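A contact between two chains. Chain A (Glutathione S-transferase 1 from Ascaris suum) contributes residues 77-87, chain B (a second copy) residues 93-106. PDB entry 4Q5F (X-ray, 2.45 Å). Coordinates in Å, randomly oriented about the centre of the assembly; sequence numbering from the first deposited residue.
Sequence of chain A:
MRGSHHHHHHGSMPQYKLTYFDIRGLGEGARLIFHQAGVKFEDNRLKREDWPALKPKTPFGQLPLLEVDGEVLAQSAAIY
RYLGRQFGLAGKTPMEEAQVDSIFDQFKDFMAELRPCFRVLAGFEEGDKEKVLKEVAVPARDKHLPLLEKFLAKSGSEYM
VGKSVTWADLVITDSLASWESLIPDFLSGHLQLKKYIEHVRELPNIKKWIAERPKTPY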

# COMPACT_ATOMS: atom_id res chain seq x y z
N ALA A 77 -1.36 3.93 -5.89
CA ALA A 77 -0.48 4.49 -4.87
C ALA A 77 0.92 4.75 -5.43
O ALA A 77 1.56 5.75 -5.11
CB ALA A 77 -0.41 3.58 -3.66
N ALA A 78 1.40 3.84 -6.28
CA ALA A 78 2.70 4.00 -6.92
C ALA A 78 2.65 5.19 -7.87
O ALA A 78 3.64 5.88 -8.08
CB ALA A 78 3.09 2.73 -7.66
N ILE A 79 1.47 5.42 -8.45
CA ILE A 79 1.27 6.55 -9.35
C ILE A 79 1.25 7.86 -8.55
O ILE A 79 1.84 8.85 -8.97
CB ILE A 79 -0.04 6.39 -10.16
CG1 ILE A 79 0.14 5.29 -11.21
CG2 ILE A 79 -0.43 7.71 -10.85
CD1 ILE A 79 -1.14 4.87 -11.91
N TYR A 80 0.57 7.85 -7.41
CA TYR A 80 0.51 9.03 -6.56
C TYR A 80 1.92 9.47 -6.16
O TYR A 80 2.29 10.63 -6.31
CB TYR A 80 -0.28 8.76 -5.27
CG TYR A 80 -1.70 8.27 -5.46
CD1 TYR A 80 -2.39 8.48 -6.65
CD2 TYR A 80 -2.36 7.61 -4.43
CE1 TYR A 80 -3.69 8.04 -6.81
CE2 TYR A 80 -3.66 7.17 -4.58
CZ TYR A 80 -4.32 7.38 -5.77
OH TYR A 80 -5.61 6.94 -5.91
N ARG A 81 2.69 8.51 -5.65
CA ARG A 81 4.01 8.80 -5.10
C ARG A 81 4.98 9.23 -6.19
O ARG A 81 5.77 10.15 -5.99
CB ARG A 81 4.55 7.57 -4.36
CG ARG A 81 5.85 7.83 -3.62
CD ARG A 81 6.30 6.61 -2.82
NE ARG A 81 5.25 6.12 -1.93
CZ ARG A 81 4.46 5.07 -2.17
NH1 ARG A 81 4.60 4.36 -3.28
NH2 ARG A 81 3.54 4.72 -1.29
N TYR A 82 4.93 8.56 -7.33
CA TYR A 82 5.80 8.91 -8.45
C TYR A 82 5.55 10.36 -8.88
O TYR A 82 6.49 11.13 -9.02
CB TYR A 82 5.58 7.97 -9.64
CG TYR A 82 6.31 8.42 -10.88
CD1 TYR A 82 7.62 8.03 -11.12
CD2 TYR A 82 5.69 9.24 -11.82
CE1 TYR A 82 8.29 8.43 -12.25
CE2 TYR A 82 6.36 9.65 -12.96
CZ TYR A 82 7.66 9.25 -13.17
OH TYR A 82 8.33 9.66 -14.30
N LEU A 83 4.29 10.71 -9.07
CA LEU A 83 3.93 12.07 -9.49
C LEU A 83 4.30 13.08 -8.41
O LEU A 83 4.85 14.15 -8.71
CB LEU A 83 2.44 12.15 -9.80
CG LEU A 83 1.96 11.32 -10.99
CD1 LEU A 83 0.44 11.32 -11.06
CD2 LEU A 83 2.55 11.83 -12.29
N GLY A 84 3.99 12.75 -7.16
CA GLY A 84 4.28 13.64 -6.05
C GLY A 84 5.75 13.98 -5.94
O GLY A 84 6.11 15.13 -5.69
N ARG A 85 6.61 12.99 -6.14
CA ARG A 85 8.05 13.20 -6.09
C ARG A 85 8.53 14.04 -7.26
O ARG A 85 9.48 14.82 -7.13
CB ARG A 85 8.79 11.86 -6.06
CG ARG A 85 9.02 11.31 -4.66
CD ARG A 85 9.63 9.92 -4.68
NE ARG A 85 10.72 9.80 -5.64
CZ ARG A 85 11.46 8.70 -5.79
NH1 ARG A 85 11.24 7.64 -5.04
NH2 ARG A 85 12.43 8.68 -6.70
N GLN A 86 7.89 13.89 -8.42
CA GLN A 86 8.26 14.65 -9.60
C GLN A 86 7.95 16.13 -9.43
O GLN A 86 8.66 16.99 -9.96
CB GLN A 86 7.54 14.11 -10.85
CG GLN A 86 8.07 12.79 -11.37
CD GLN A 86 9.55 12.82 -11.68
OE1 GLN A 86 9.98 13.46 -12.64
NE2 GLN A 86 10.34 12.13 -10.87
N PHE A 87 6.88 16.43 -8.70
CA PHE A 87 6.38 17.80 -8.58
C PHE A 87 6.67 18.41 -7.21
O PHE A 87 6.08 19.43 -6.84
CB PHE A 87 4.87 17.83 -8.85
CG PHE A 87 4.47 17.15 -10.13
CD1 PHE A 87 5.35 17.06 -11.20
CD2 PHE A 87 3.20 16.61 -10.27
CE1 PHE A 87 4.97 16.43 -12.38
CE2 PHE A 87 2.82 15.98 -11.44
CZ PHE A 87 3.70 15.89 -12.49
N THR B 93 16.55 4.39 -10.98
CA THR B 93 15.93 5.60 -11.52
C THR B 93 14.58 5.87 -10.86
O THR B 93 14.01 4.99 -10.22
CB THR B 93 15.72 5.51 -13.05
OG1 THR B 93 14.88 4.39 -13.36
CG2 THR B 93 17.05 5.38 -13.77
N PRO B 94 14.06 7.11 -11.00
CA PRO B 94 12.74 7.45 -10.45
C PRO B 94 11.61 6.57 -10.98
O PRO B 94 10.69 6.27 -10.22
CB PRO B 94 12.55 8.90 -10.92
CG PRO B 94 13.92 9.43 -11.02
CD PRO B 94 14.75 8.29 -11.53
N MET B 95 11.68 6.17 -12.24
CA MET B 95 10.65 5.31 -12.81
C MET B 95 10.82 3.88 -12.30
O MET B 95 9.84 3.17 -12.10
CB MET B 95 10.68 5.34 -14.34
CG MET B 95 9.69 4.40 -15.01
SD MET B 95 7.99 4.63 -14.45
CE MET B 95 7.68 6.31 -14.98
N GLU B 96 12.06 3.47 -12.09
CA GLU B 96 12.34 2.14 -11.56
C GLU B 96 11.81 2.01 -10.14
O GLU B 96 11.20 0.99 -9.80
CB GLU B 96 13.84 1.83 -11.59
CG GLU B 96 14.32 1.22 -12.90
CD GLU B 96 15.71 0.62 -12.79
OE1 GLU B 96 16.38 0.83 -11.75
OE2 GLU B 96 16.14 -0.07 -13.73
N GLU B 97 12.06 3.03 -9.32
CA GLU B 97 11.54 3.05 -7.95
C GLU B 97 10.03 2.89 -7.95
O GLU B 97 9.47 2.23 -7.08
CB GLU B 97 11.92 4.35 -7.25
CG GLU B 97 13.40 4.50 -6.93
CD GLU B 97 13.65 5.41 -5.74
OE1 GLU B 97 13.02 5.19 -4.68
OE2 GLU B 97 14.46 6.35 -5.86
N ALA B 98 9.38 3.50 -8.93
CA ALA B 98 7.93 3.41 -9.05
C ALA B 98 7.51 2.00 -9.46
O ALA B 98 6.53 1.47 -8.95
CB ALA B 98 7.43 4.43 -10.06
N GLN B 99 8.26 1.41 -10.38
CA GLN B 99 7.98 0.05 -10.83
C GLN B 99 8.14 -0.93 -9.67
O GLN B 99 7.41 -1.92 -9.57
CB GLN B 99 8.90 -0.35 -11.99
CG GLN B 99 8.63 0.41 -13.28
CD GLN B 99 7.26 0.14 -13.86
OE1 GLN B 99 6.65 -0.90 -13.60
NE2 GLN B 99 6.76 1.08 -14.65
N VAL B 100 9.11 -0.66 -8.79
CA VAL B 100 9.29 -1.47 -7.59
C VAL B 100 8.06 -1.32 -6.70
O VAL B 100 7.52 -2.31 -6.22
CB VAL B 100 10.57 -1.05 -6.81
CG1 VAL B 100 10.65 -1.76 -5.44
CG2 VAL B 100 11.82 -1.32 -7.66
N ASP B 101 7.62 -0.08 -6.50
CA ASP B 101 6.41 0.18 -5.72
C ASP B 101 5.22 -0.53 -6.34
O ASP B 101 4.36 -1.07 -5.64
CB ASP B 101 6.12 1.68 -5.66
CG ASP B 101 7.11 2.44 -4.79
OD1 ASP B 101 7.92 1.79 -4.10
OD2 ASP B 101 7.06 3.68 -4.80
N SER B 102 5.17 -0.52 -7.67
CA SER B 102 4.03 -1.05 -8.40
C SER B 102 3.86 -2.55 -8.18
O SER B 102 2.77 -3.02 -7.85
CB SER B 102 4.17 -0.77 -9.90
OG SER B 102 2.98 -1.07 -10.60
N ILE B 103 4.94 -3.31 -8.34
CA ILE B 103 4.85 -4.76 -8.22
C ILE B 103 4.56 -5.18 -6.78
O ILE B 103 3.89 -6.18 -6.55
CB ILE B 103 6.14 -5.46 -8.72
CG1 ILE B 103 5.97 -6.99 -8.70
CG2 ILE B 103 7.35 -5.05 -7.90
CD1 ILE B 103 4.86 -7.51 -9.59
N PHE B 104 5.06 -4.41 -5.81
CA PHE B 104 4.81 -4.74 -4.41
C PHE B 104 3.36 -4.45 -4.02
O PHE B 104 2.78 -5.17 -3.21
CB PHE B 104 5.76 -4.00 -3.47
CG PHE B 104 5.62 -4.41 -2.04
CD1 PHE B 104 6.13 -5.62 -1.60
CD2 PHE B 104 4.96 -3.61 -1.13
CE1 PHE B 104 6.00 -6.01 -0.28
CE2 PHE B 104 4.82 -4.00 0.20
CZ PHE B 104 5.34 -5.20 0.62
N ASP B 105 2.78 -3.41 -4.60
CA ASP B 105 1.38 -3.09 -4.37
C ASP B 105 0.48 -4.20 -4.91
O ASP B 105 -0.56 -4.51 -4.33
CB ASP B 105 1.00 -1.76 -5.02
CG ASP B 105 1.36 -0.56 -4.17
OD1 ASP B 105 1.83 -0.74 -3.02
OD2 ASP B 105 1.17 0.58 -4.64
N GLN B 106 0.88 -4.80 -6.03
CA GLN B 106 0.12 -5.91 -6.59
C GLN B 106 0.26 -7.13 -5.69
O GLN B 106 -0.71 -7.87 -5.48
CB GLN B 106 0.60 -6.24 -8.01
CG GLN B 106 -0.21 -7.34 -8.69
CD GLN B 106 -1.68 -6.98 -8.84
OE1 GLN B 106 -2.03 -5.80 -8.94
NE2 GLN B 106 -2.54 -7.98 -8.86
O HOH W 1 -1.71 1.14 -5.11
O HOH W 2 6.19 5.31 -6.86
O HOH W 3 3.00 1.98 -3.83

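Two helices from two copies of the same glutathione S-transferase pack here almost antiparallel, their N-to-C directions 160° apart and their axes approaching to 8.8 Å. The chain A helix spans Ala A77 to Gln A86 in this stretch; the chain B helix starts at Pro B94, with Thr B93 as its N-cap, where Thr B93 OG1 accepts from Glu B96 N at 3.2 Å. Because the directions oppose, Ala A78 lies beside Ser B102, their CA atoms 5.4 Å apart, while Arg A85 and Gln A86 reach the first turn of the partner. Together the stretches bury 525 Å².

The tight register falls where side chains are small. Ala A78 is a knob in a hole lined by Ala B98, Asp B101, Ser B102 and Asp B105. Its CB lies 3.8 Å from Asp B101 CB and 3.9 Å from Ala B98 O, so the methyl fills its pocket against both side chain and backbone.

One turn on, Tyr A82 supplies the large apolar surface. With chi1 in t, its ring packs against the start of the chain B helix: CD1 is 3.8 Å from Ala B98 CB, and CZ is 3.5 Å from Met B95 CE. The CA-to-CB bond of Met B95 points sideways, but its t, p, p rotamer brings the end of the chain nearer, leaving SD 5.0 Å from the ring centroid in an oblique approach. Ala B98 meets both neighbours, its methyl CB against the Tyr A82 ring and its backbone carbonyl against Ala A78 CB. Pro B94 suits the first turn, where its lack of an N-H costs no helical bond, and Gln A86 NE2 comes within 3.9 Å of its CB.

Charge pairing accompanies this packing, with arginines on chain A and acids on chain B. Arg A85 reaches Glu B97 through two bonds, NH1 to OE1 at 3.0 Å and a weak one from NH2 to OE2 at 3.2 Å. The paired nitrogens and oxygens orient the two groups as well as neutralise them. Arg A81 forms a salt bridge from NH1 to Asp B101 OD2 at 3.0 Å, though its hydrogen bond is weak, at 136°.

Water extends the buried polar network. Water 2 donates to Ala A78 O and Asp B101 OD2, water 3 joins Arg A81 NH1 to Asp B105 OD2, and water 1 links Ala A77 N to that same oxygen. The rule is compact: alanine at the close register, an aromatic one turn away, and buried acids matched by arginine or water.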